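Local coordinates for protein CalS10 (Micromonospora echinospora, PDB 6UK5) that binds S-adenosylmethionine and is thought to methylate an amino pentose sugar during calicheamicin biosynthesis, at residues A[25-28]-A[29-33]; A[200-204]-A[205-209]; A[217-220]-A[221-224]; A[41-44]-A[45-49]. All coordinates share one frame; numbering follows the deposited sequence.

Contact 1: A[25-28]-A[29-33]; sequences VYEA and AYRGR. With SAM (S-adenosylmethionine), chain D.
Glu27 OE1 is shared by two arginines: Arg31 NH2, one turn further along the helix, meets it at 2.6 Å, and Arg95 from elsewhere in the chain adds a second salt bridge. The bond to Arg31 is bent, with an N-H...O angle of only 117°, a weak hydrogen bond within a salt bridge. The two side chains run alongside each other; a bend at chi3 of Arg31 folds the guanidinium back until its edge faces the carboxylate oxygen, the two planes 54° apart. In the backbone, Arg31 N donates to Glu27 O at 3.0 Å, and Gly32 N to Ala28 O at 3.1 Å. The preceding link, Ala29 N to Val25 O, is long, 3.5 Å, and weak, in a part of helix 20-32 that is kinked. This helix borders the cofactor pocket of a Rossmann-like methyltransferase, and Tyr26 carries the connection. With its CG anti to the backbone N, Tyr26 reaches S-adenosylmethionine, where OH donates to the cofactor carboxylate oxygen OXT at 2.6 Å, an approach at the ring edge. Tyr30 lies against the same ring at an oblique tilt, the planes 62° apart and CE2 of Tyr30 touching CE2 of Tyr26 at 3.6 Å. Phe122 packs edge-to-face with the Tyr30 ring, while Val25 and Ala29 rest on Trp198 of strand 191-202.

Contact 2: A[200-204]-A[205-209]; sequences VGDAA and GIREF
The strands 200-202 and 206-209 run antiparallel, their axes 4.6 Å apart at closest approach, with Val200 and Arg207 forming a hydrogen-bonded pair and Gly201 and Ile206 the next, non-hydrogen-bonded one. Val200 N donates to Arg207 O at 2.8 Å, and the return bond from Arg207 N to Val200 O is equally straight. Nearer the turn, Asp202 N is held by Gly205 O at 2.9 Å. On the face shared by Val200 and Arg207 the two side chains lie alongside each other, CB of Val200 under one face of the guanidinium and CG1 touching NH2 at 3.6 Å. A bend at chi3 swings the guanidinium of Arg207 toward the turn, where NH1 donates to Asp202 OD2 at 2.8 Å. The oxygen lies nearly in the guanidinium plane and is met on its syn side, but 29° out of the carboxylate plane; the two planar groups are 24° apart. This is the tip of the beta hairpin joining strands 191-202 and 206-216, and Asp202 bonds across it: with CG between its own N and carbonyl carbon (chi1 54°), OD1 accepts from Gly205 N at 3.2 Å and, weakly, from Ala204 N. OD1 thus bonds within the turn and OD2 takes the salt bridge. Gly205 has backbone angles open essentially to glycine, which lets the chain turn back into strand 206-216. Beyond the turn, Glu208 forms a salt bridge with Arg197 of the second subunit.

Contact 3: A[217-220]-A[221-224]; sequences MFTR and EEYD
A capping box opens helix 220-229, with Thr219 at the N-cap and Glu222 as its reciprocal partner. Thr219 OG1 accepts from Glu222 N at 3.2 Å, while Glu222 OE1 accepts from Thr219 N at 3.0 Å in a straight bond that meets the oxygen on its anti side, 34° out of the carboxylate plane. Thr219 OG1 also gives a weak bond to the same OE1, its hydroxyl placed between backbone N and carbonyl carbon by chi1 of 49°. Regular helical bonding then begins, with Tyr223 N bound to Thr219 O at 2.9 Å and Asp224 N to Arg220 O. Just ahead of the cap, Phe218 lays its CB over one face of the Tyr223 ring in a CH-pi contact, 4.0 Å from the centroid, and Tyr223 OH, bonded to Asn126, lies at the edge of the Phe218 ring. On the outer side Arg220 NE makes a weak, bent bond to Asp224 OD2 at 3.0 Å as part of a salt bridge, the carboxylate turned 85° from the guanidinium plane; Asp224 OD1 is taken by Ser234. With Arg190 also salt-bridged to OE1, that single oxygen collects three partners, and the concentration of donors would probably favour the charged form of Glu222 at this helix start.

Contact 4: A[41-44]-A[45-49]; sequences AADV and ADRIR
The main polar contact is the salt bridge of Asp43 with Arg47 one turn later; the Arg47 side chain also packs on Trp240. Arg47 NH2 donates to Asp43 OD2 at 3.0 Å along a fairly straight path (163°), using the syn lone pair of that oxygen, with OD2 close to the guanidinium plane. Arg47 NE reaches Asp43 OD1 at 2.9 Å, but this bond is bent and weak; the pairing is two-pronged but twisted, the planes 60° apart. Asp43 can reach that far because its CG stands anti to the backbone N (chi1 177°). Backbone bonds provide the scaffold of helix 37-51: Ala45 N to Ala41 O at 2.8 Å, Asp46 N to Ala42 O, Arg47 N to Asp43 O and Ile48 N to Val44 O. The helix packs beside the seven-stranded sheet of the Rossmann-like domain, and its inward side is apolar. There Val44 CG1 meets Ile48 CD1 at 3.7 Å, the branches crossing at an angle, with Val44 resting on Thr119 and Ile48 on Ala117 of strand 115-120. Ala41 and Val44 also press on Phe72 of helix 67-73. On the solvent-facing side Asp46 OD1 pairs with Arg75.

Contacts 1, 3 and 4 involve helices and contact 2 a hairpin tip, yet each sets a charged pair beside backbone bonding. In contacts 1 and 4 the pair spans one helical turn, in contact 3 it follows a capping box, and in contact 2 it crosses between strands. All four are partly buried; contact 2 is the most peripheral, its centre about 27 Å from that of the chain, against about 14 Å for contact 1, which alone touches the cofactor. Contacts 1 and 2 meet, Val25 CG2 lying 3.9 Å from Phe209 CZ, so helix 20-32 packs on the five-stranded sheet whose hairpin tip touches the second subunit. Contact 4 covers the other, seven-stranded sheet.

Contact 1: A[25-28]-A[29-33]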
loop_
_atom_site.group_PDB
_atom_site.type_symbol
_atom_site.label_atom_id
_atom_site.label_comp_id
_atom_site.label_asym_id
_atom_site.label_seq_id
_atom_site.Cartn_x
_atom_site.Cartn_y
_atom_site.Cartn_z
ATOM N N VAL A 25 7.180 -6.869 9.706
ATOM C CA VAL A 25 7.220 -5.962 8.565
ATOM C C VAL A 25 8.199 -4.819 8.763
ATOM O O VAL A 25 8.394 -4.018 7.837
ATOM C CB VAL A 25 5.818 -5.398 8.258
ATOM C CG1 VAL A 25 4.880 -6.504 7.805
ATOM C CG2 VAL A 25 5.253 -4.682 9.483
ATOM N N TYR A 26 8.825 -4.718 9.935
ATOM C CA TYR A 26 9.582 -3.518 10.274
ATOM C C TYR A 26 10.768 -3.293 9.343
ATOM O O TYR A 26 11.053 -2.152 8.961
ATOM C CB TYR A 26 10.035 -3.630 11.732
ATOM C CG TYR A 26 11.282 -2.866 12.078
ATOM C CD1 TYR A 26 12.506 -3.510 12.185
ATOM C CD2 TYR A 26 11.237 -1.503 12.314
ATOM C CE1 TYR A 26 13.651 -2.816 12.509
ATOM C CE2 TYR A 26 12.376 -0.799 12.636
ATOM C CZ TYR A 26 13.581 -1.459 12.736
ATOM O OH TYR A 26 14.719 -0.758 13.060
ATOM N N GLU A 27 11.460 -4.359 8.946
ATOM C CA GLU A 27 12.632 -4.186 8.089
ATOM C C GLU A 27 12.237 -3.936 6.636
ATOM O O GLU A 27 12.854 -3.112 5.952
ATOM C CB GLU A 27 13.549 -5.402 8.193
ATOM C CG GLU A 27 13.767 -5.879 9.614
ATOM C CD GLU A 27 14.774 -7.004 9.696
ATOM O OE1 GLU A 27 15.924 -6.807 9.243
ATOM O OE2 GLU A 27 14.410 -8.089 10.203
ATOM N N ALA A 28 11.220 -4.653 6.152
ATOM C CA ALA A 28 10.763 -4.481 4.778
ATOM C C ALA A 28 10.558 -3.015 4.418
ATOM O O ALA A 28 10.915 -2.584 3.315
ATOM C CB ALA A 28 9.460 -5.256 4.573
ATOM N N ALA A 29 9.984 -2.232 5.329
ATOM C CA ALA A 29 9.657 -0.848 5.002
ATOM C C ALA A 29 10.912 -0.007 4.804
ATOM O O ALA A 29 11.071 0.661 3.776
ATOM C CB ALA A 29 8.781 -0.247 6.102
ATOM N N TYR A 30 11.818 -0.027 5.781
ATOM C CA TYR A 30 12.978 0.854 5.720
ATOM C C TYR A 30 13.965 0.422 4.646
ATOM O O TYR A 30 14.670 1.268 4.081
ATOM C CB TYR A 30 13.632 0.903 7.098
ATOM C CG TYR A 30 12.733 1.566 8.116
ATOM C CD1 TYR A 30 12.539 2.941 8.119
ATOM C CD2 TYR A 30 12.047 0.807 9.055
ATOM C CE1 TYR A 30 11.703 3.544 9.044
ATOM C CE2 TYR A 30 11.210 1.398 9.983
ATOM C CZ TYR A 30 11.039 2.766 9.973
ATOM O OH TYR A 30 10.204 3.356 10.896
ATOM N N ARG A 31 14.036 -0.878 4.346
ATOM C CA ARG A 31 14.858 -1.329 3.227
ATOM C C ARG A 31 14.288 -0.846 1.898
ATOM O O ARG A 31 15.041 -0.441 1.005
ATOM C CB ARG A 31 14.985 -2.852 3.236
ATOM C CG ARG A 31 16.360 -3.346 3.671
ATOM C CD ARG A 31 16.520 -4.850 3.485
ATOM N NE ARG A 31 16.044 -5.607 4.640
ATOM C CZ ARG A 31 16.787 -5.903 5.704
ATOM N NH1 ARG A 31 18.052 -5.504 5.779
ATOM N NH2 ARG A 31 16.262 -6.599 6.702
ATOM N N GLY A 32 12.961 -0.872 1.752
ATOM C CA GLY A 32 12.353 -0.399 0.520
ATOM C C GLY A 32 12.621 1.066 0.241
ATOM O O GLY A 32 12.712 1.474 -0.920
ATOM N N ARG A 33 12.753 1.878 1.289
ATOM C CA ARG A 33 13.084 3.286 1.110
ATOM C C ARG A 33 14.579 3.522 0.953
ATOM O O ARG A 33 14.980 4.648 0.639
ATOM C CB ARG A 33 12.541 4.113 2.278
ATOM C CG ARG A 33 11.045 4.377 2.182
ATOM C CD ARG A 33 10.538 5.251 3.321
ATOM N NE ARG A 33 9.142 5.642 3.125
ATOM C CZ ARG A 33 8.736 6.841 2.708
ATOM N NH1 ARG A 33 9.611 7.803 2.442
ATOM N NH2 ARG A 33 7.441 7.081 2.561
HETATM N N SAM D . 19.109 -1.125 16.243
HETATM C CA SAM D . 17.741 -1.238 15.851
HETATM C C SAM D . 17.570 -1.236 14.301
HETATM O O SAM D . 18.198 -0.373 13.637
HETATM O OXT SAM D . 16.802 -2.101 13.835
HETATM C CB SAM D . 16.925 -0.096 16.471
HETATM C CG SAM D . 15.465 -0.515 16.475
HETATM S SD SAM D . 14.529 1.019 16.659
HETATM C CE SAM D . 12.940 0.514 16.021
HETATM C "C5'" SAM D . 14.143 1.200 18.443
HETATM C "C4'" SAM D . 14.234 -0.038 19.343
HETATM O "O4'" SAM D . 14.500 0.391 20.690
HETATM C "C3'" SAM D . 12.958 -0.883 19.396
HETATM O "O3'" SAM D . 13.158 -2.142 18.759
HETATM C "C2'" SAM D . 12.676 -1.075 20.899
HETATM O "O2'" SAM D . 12.440 -2.441 21.225
HETATM C "C1'" SAM D . 13.951 -0.562 21.569
HETATM N N9 SAM D . 13.741 0.081 22.860
HETATM C C8 SAM D . 12.963 1.177 23.133
HETATM N N7 SAM D . 13.029 1.583 24.377
HETATM C C5 SAM D . 13.917 0.700 24.966
HETATM C C6 SAM D . 14.436 0.599 26.271
HETATM N N6 SAM D . 14.078 1.404 27.276
HETATM N N1 SAM D . 15.338 -0.375 26.517
HETATM C C2 SAM D . 15.683 -1.197 25.522
HETATM N N3 SAM D . 15.253 -1.209 24.258
HETATM C C4 SAM D . 14.369 -0.231 24.044
#

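Contact 2: A[200-204]-A[205-209]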
loop_
_atom_site.group_PDB
_atom_site.type_symbol
_atom_site.label_atom_id
_atom_site.label_comp_id
_atom_site.label_asym_id
_atom_site.label_seq_id
_atom_site.Cartn_x
_atom_site.Cartn_y
_atom_site.Cartn_z
ATOM N N VAL A 200 -1.644 -5.654 5.788
ATOM C CA VAL A 200 -0.964 -6.841 5.281
ATOM C C VAL A 200 -2.008 -7.782 4.697
ATOM O O VAL A 200 -2.897 -8.258 5.415
ATOM C CB VAL A 200 -0.130 -7.547 6.359
ATOM C CG1 VAL A 200 0.542 -8.779 5.770
ATOM C CG2 VAL A 200 0.922 -6.600 6.906
ATOM N N GLY A 201 -1.899 -8.044 3.398
ATOM C CA GLY A 201 -2.732 -9.018 2.715
ATOM C C GLY A 201 -1.866 -10.177 2.252
ATOM O O GLY A 201 -0.802 -9.971 1.666
ATOM N N ASP A 202 -2.332 -11.389 2.526
ATOM C CA ASP A 202 -1.544 -12.575 2.221
ATOM C C ASP A 202 -2.496 -13.747 2.011
ATOM O O ASP A 202 -3.700 -13.557 1.812
ATOM C CB ASP A 202 -0.519 -12.829 3.343
ATOM C CG ASP A 202 -1.163 -12.897 4.716
ATOM O OD1 ASP A 202 -2.367 -13.226 4.793
ATOM O OD2 ASP A 202 -0.462 -12.631 5.716
ATOM N N ALA A 203 -1.952 -14.966 2.053
ATOM C CA ALA A 203 -2.767 -16.157 1.851
ATOM C C ALA A 203 -3.947 -16.182 2.813
ATOM O O ALA A 203 -5.068 -16.536 2.427
ATOM C CB ALA A 203 -1.905 -17.409 2.031
ATOM N N ALA A 204 -3.713 -15.810 4.072
ATOM C CA ALA A 204 -4.728 -15.965 5.107
ATOM C C ALA A 204 -5.817 -14.899 5.053
ATOM O O ALA A 204 -6.956 -15.174 5.448
ATOM C CB ALA A 204 -4.064 -15.946 6.484
ATOM N N GLY A 205 -5.514 -13.703 4.576
ATOM C CA GLY A 205 -6.497 -12.640 4.549
ATOM C C GLY A 205 -5.826 -11.282 4.575
ATOM O O GLY A 205 -4.627 -11.155 4.348
ATOM N N ILE A 206 -6.640 -10.262 4.846
ATOM C CA ILE A 206 -6.176 -8.886 4.992
ATOM C C ILE A 206 -6.162 -8.546 6.478
ATOM O O ILE A 206 -7.207 -8.586 7.138
ATOM C CB ILE A 206 -7.078 -7.900 4.230
ATOM C CG1 ILE A 206 -7.144 -8.232 2.737
ATOM C CG2 ILE A 206 -6.588 -6.475 4.445
ATOM C CD1 ILE A 206 -8.183 -7.413 1.974
ATOM N N ARG A 207 -4.987 -8.203 7.007
ATOM C CA ARG A 207 -4.865 -7.750 8.386
ATOM C C ARG A 207 -4.510 -6.267 8.431
ATOM O O ARG A 207 -3.712 -5.785 7.621
ATOM C CB ARG A 207 -3.786 -8.526 9.153
ATOM C CG ARG A 207 -4.016 -10.021 9.265
ATOM C CD ARG A 207 -3.046 -10.658 10.261
ATOM N NE ARG A 207 -1.646 -10.260 10.102
ATOM C CZ ARG A 207 -0.872 -10.578 9.070
ATOM N NH1 ARG A 207 -1.349 -11.299 8.065
ATOM N NH2 ARG A 207 0.390 -10.166 9.042
ATOM N N GLU A 208 -5.107 -5.548 9.382
ATOM C CA GLU A 208 -4.736 -4.173 9.694
ATOM C C GLU A 208 -4.303 -4.060 11.150
ATOM O O GLU A 208 -4.892 -4.696 12.030
ATOM C CB GLU A 208 -5.897 -3.206 9.443
ATOM C CG GLU A 208 -7.193 -3.624 10.114
ATOM C CD GLU A 208 -8.279 -2.585 9.981
ATOM O OE1 GLU A 208 -9.297 -2.716 10.696
ATOM O OE2 GLU A 208 -8.110 -1.645 9.172
ATOM N N PHE A 209 -3.269 -3.259 11.406
ATOM C CA PHE A 209 -2.879 -2.931 12.773
ATOM C C PHE A 209 -2.373 -1.491 12.793
ATOM O O PHE A 209 -1.860 -0.986 11.791
ATOM C CB PHE A 209 -1.857 -3.925 13.348
ATOM C CG PHE A 209 -0.496 -3.868 12.720
ATOM C CD1 PHE A 209 -0.198 -4.631 11.604
ATOM C CD2 PHE A 209 0.500 -3.082 13.275
ATOM C CE1 PHE A 209 1.061 -4.592 11.036
ATOM C CE2 PHE A 209 1.760 -3.038 12.714
ATOM C CZ PHE A 209 2.043 -3.795 11.593
#

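Contact 3: A[217-220]-A[221-224]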
loop_
_atom_site.group_PDB
_atom_site.type_symbol
_atom_site.label_atom_id
_atom_site.label_comp_id
_atom_site.label_asym_id
_atom_site.label_seq_id
_atom_site.Cartn_x
_atom_site.Cartn_y
_atom_site.Cartn_z
ATOM N N MET A 217 13.530 14.304 21.023
ATOM C CA MET A 217 14.873 14.791 20.746
ATOM C C MET A 217 15.580 15.194 22.039
ATOM O O MET A 217 14.950 15.577 23.028
ATOM C CB MET A 217 14.836 16.013 19.830
ATOM C CG MET A 217 16.221 16.501 19.421
ATOM S SD MET A 217 16.180 18.104 18.617
ATOM C CE MET A 217 16.162 19.131 20.090
ATOM N N PHE A 218 16.909 15.126 22.010
ATOM C CA PHE A 218 17.756 15.724 23.031
ATOM C C PHE A 218 18.778 16.614 22.338
ATOM O O PHE A 218 19.092 16.434 21.159
ATOM C CB PHE A 218 18.429 14.647 23.877
ATOM C CG PHE A 218 17.455 13.692 24.497
ATOM C CD1 PHE A 218 16.620 14.104 25.525
ATOM C CD2 PHE A 218 17.337 12.397 24.020
ATOM C CE1 PHE A 218 15.708 13.232 26.091
ATOM C CE2 PHE A 218 16.424 11.517 24.575
ATOM C CZ PHE A 218 15.606 11.935 25.613
ATOM N N THR A 219 19.288 17.588 23.080
ATOM C CA THR A 219 20.177 18.586 22.508
ATOM C C THR A 219 21.630 18.132 22.571
ATOM O O THR A 219 22.004 17.254 23.352
ATOM C CB THR A 219 20.035 19.922 23.238
ATOM O OG1 THR A 219 20.111 19.708 24.651
ATOM C CG2 THR A 219 18.696 20.563 22.916
ATOM N N ARG A 220 22.449 18.746 21.713
ATOM C CA ARG A 220 23.893 18.545 21.779
ATOM C C ARG A 220 24.413 18.831 23.181
ATOM O O ARG A 220 25.250 18.089 23.708
ATOM C CB ARG A 220 24.579 19.444 20.747
ATOM C CG ARG A 220 26.095 19.494 20.821
ATOM C CD ARG A 220 26.752 18.140 20.628
ATOM N NE ARG A 220 28.187 18.302 20.404
ATOM C CZ ARG A 220 28.733 18.594 19.226
ATOM N NH1 ARG A 220 27.969 18.753 18.154
ATOM N NH2 ARG A 220 30.048 18.732 19.121
ATOM N N GLU A 221 23.917 19.900 23.805
ATOM C CA GLU A 221 24.313 20.215 25.173
ATOM C C GLU A 221 23.909 19.108 26.139
ATOM O O GLU A 221 24.623 18.823 27.108
ATOM C CB GLU A 221 23.674 21.542 25.592
ATOM C CG GLU A 221 24.281 22.178 26.825
ATOM C CD GLU A 221 23.929 23.642 26.949
ATOM O OE1 GLU A 221 22.722 23.971 26.900
ATOM O OE2 GLU A 221 24.866 24.460 27.081
ATOM N N GLU A 222 22.764 18.475 25.891
ATOM C CA GLU A 222 22.281 17.431 26.789
ATOM C C GLU A 222 23.088 16.149 26.621
ATOM O O GLU A 222 23.504 15.533 27.609
ATOM C CB GLU A 222 20.793 17.194 26.537
ATOM C CG GLU A 222 19.901 17.911 27.544
ATOM C CD GLU A 222 18.557 18.302 26.958
ATOM O OE1 GLU A 222 18.211 17.807 25.865
ATOM O OE2 GLU A 222 17.854 19.124 27.584
ATOM N N TYR A 223 23.316 15.729 25.374
ATOM C CA TYR A 223 24.181 14.579 25.133
ATOM C C TYR A 223 25.562 14.798 25.739
ATOM O O TYR A 223 26.060 13.961 26.500
ATOM C CB TYR A 223 24.310 14.305 23.632
ATOM C CG TYR A 223 23.057 13.813 22.937
ATOM C CD1 TYR A 223 22.519 12.568 23.238
ATOM C CD2 TYR A 223 22.442 14.570 21.948
ATOM C CE1 TYR A 223 21.385 12.104 22.595
ATOM C CE2 TYR A 223 21.308 14.114 21.299
ATOM C CZ TYR A 223 20.786 12.879 21.625
ATOM O OH TYR A 223 19.658 12.419 20.981
ATOM N N ASP A 224 26.205 15.919 25.397
ATOM C CA ASP A 224 27.549 16.184 25.901
ATOM C C ASP A 224 27.597 16.102 27.421
ATOM O O ASP A 224 28.576 15.614 27.996
ATOM C CB ASP A 224 28.024 17.560 25.430
ATOM C CG ASP A 224 28.429 17.569 23.975
ATOM O OD1 ASP A 224 28.714 16.479 23.430
ATOM O OD2 ASP A 224 28.472 18.669 23.385
#

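Contact 4: A[41-44]-A[45-49]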
loop_
_atom_site.group_PDB
_atom_site.type_symbol
_atom_site.label_atom_id
_atom_site.label_comp_id
_atom_site.label_asym_id
_atom_site.label_seq_id
_atom_site.Cartn_x
_atom_site.Cartn_y
_atom_site.Cartn_z
ATOM N N ALA A 41 26.284 -0.802 9.735
ATOM C CA ALA A 41 27.074 -1.603 10.665
ATOM C C ALA A 41 28.532 -1.667 10.228
ATOM O O ALA A 41 29.444 -1.581 11.060
ATOM C CB ALA A 41 26.486 -3.009 10.778
ATOM N N ALA A 42 28.770 -1.820 8.924
ATOM C CA ALA A 42 30.139 -1.874 8.418
ATOM C C ALA A 42 30.886 -0.581 8.717
ATOM O O ALA A 42 32.020 -0.604 9.210
ATOM C CB ALA A 42 30.125 -2.152 6.914
ATOM N N ASP A 43 30.269 0.564 8.412
ATOM C CA ASP A 43 30.899 1.845 8.714
ATOM C C ASP A 43 31.147 1.991 10.210
ATOM O O ASP A 43 32.229 2.416 10.632
ATOM C CB ASP A 43 30.024 2.990 8.204
ATOM C CG ASP A 43 30.584 4.352 8.557
ATOM O OD1 ASP A 43 31.797 4.449 8.834
ATOM O OD2 ASP A 43 29.805 5.326 8.568
ATOM N N VAL A 44 30.152 1.639 11.027
ATOM C CA VAL A 44 30.323 1.704 12.475
ATOM C C VAL A 44 31.490 0.823 12.903
ATOM O O VAL A 44 32.304 1.210 13.750
ATOM C CB VAL A 44 29.018 1.299 13.186
ATOM C CG1 VAL A 44 29.248 1.128 14.683
ATOM C CG2 VAL A 44 27.925 2.321 12.921
ATOM N N ALA A 45 31.589 -0.375 12.322
ATOM C CA ALA A 45 32.671 -1.285 12.684
ATOM C C ALA A 45 34.033 -0.696 12.339
ATOM O O ALA A 45 34.980 -0.798 13.126
ATOM C CB ALA A 45 32.473 -2.627 11.980
ATOM N N ASP A 46 34.153 -0.071 11.165
ATOM C CA ASP A 46 35.420 0.547 10.787
ATOM C C ASP A 46 35.854 1.599 11.802
ATOM O O ASP A 46 37.038 1.689 12.147
ATOM C CB ASP A 46 35.311 1.167 9.395
ATOM C CG ASP A 46 35.198 0.128 8.299
ATOM O OD1 ASP A 46 35.409 -1.069 8.586
ATOM O OD2 ASP A 46 34.904 0.510 7.147
ATOM N N ARG A 47 34.910 2.409 12.289
ATOM C CA ARG A 47 35.263 3.487 13.207
ATOM C C ARG A 47 35.630 2.947 14.581
ATOM O O ARG A 47 36.535 3.473 15.240
ATOM C CB ARG A 47 34.106 4.474 13.320
ATOM C CG ARG A 47 33.963 5.399 12.130
ATOM C CD ARG A 47 32.695 6.223 12.236
ATOM N NE ARG A 47 32.107 6.460 10.921
ATOM C CZ ARG A 47 32.314 7.543 10.177
ATOM N NH1 ARG A 47 33.093 8.527 10.611
ATOM N NH2 ARG A 47 31.728 7.642 8.992
ATOM N N ILE A 48 34.929 1.908 15.038
ATOM C CA ILE A 48 35.313 1.256 16.285
ATOM C C ILE A 48 36.761 0.794 16.200
ATOM O O ILE A 48 37.534 0.936 17.155
ATOM C CB ILE A 48 34.360 0.090 16.600
ATOM C CG1 ILE A 48 32.956 0.625 16.888
ATOM C CG2 ILE A 48 34.875 -0.702 17.791
ATOM C CD1 ILE A 48 31.866 -0.419 16.787
ATOM N N ARG A 49 37.150 0.235 15.051
ATOM C CA ARG A 49 38.529 -0.202 14.873
ATOM C C ARG A 49 39.487 0.981 14.870
ATOM O O ARG A 49 40.622 0.863 15.346
ATOM C CB ARG A 49 38.656 -0.982 13.565
ATOM C CG ARG A 49 37.861 -2.274 13.537
ATOM C CD ARG A 49 38.401 -3.258 14.547
ATOM N NE ARG A 49 37.767 -4.566 14.443
ATOM C CZ ARG A 49 38.109 -5.615 15.182
ATOM N NH1 ARG A 49 39.080 -5.510 16.080
ATOM N NH2 ARG A 49 37.480 -6.768 15.025
#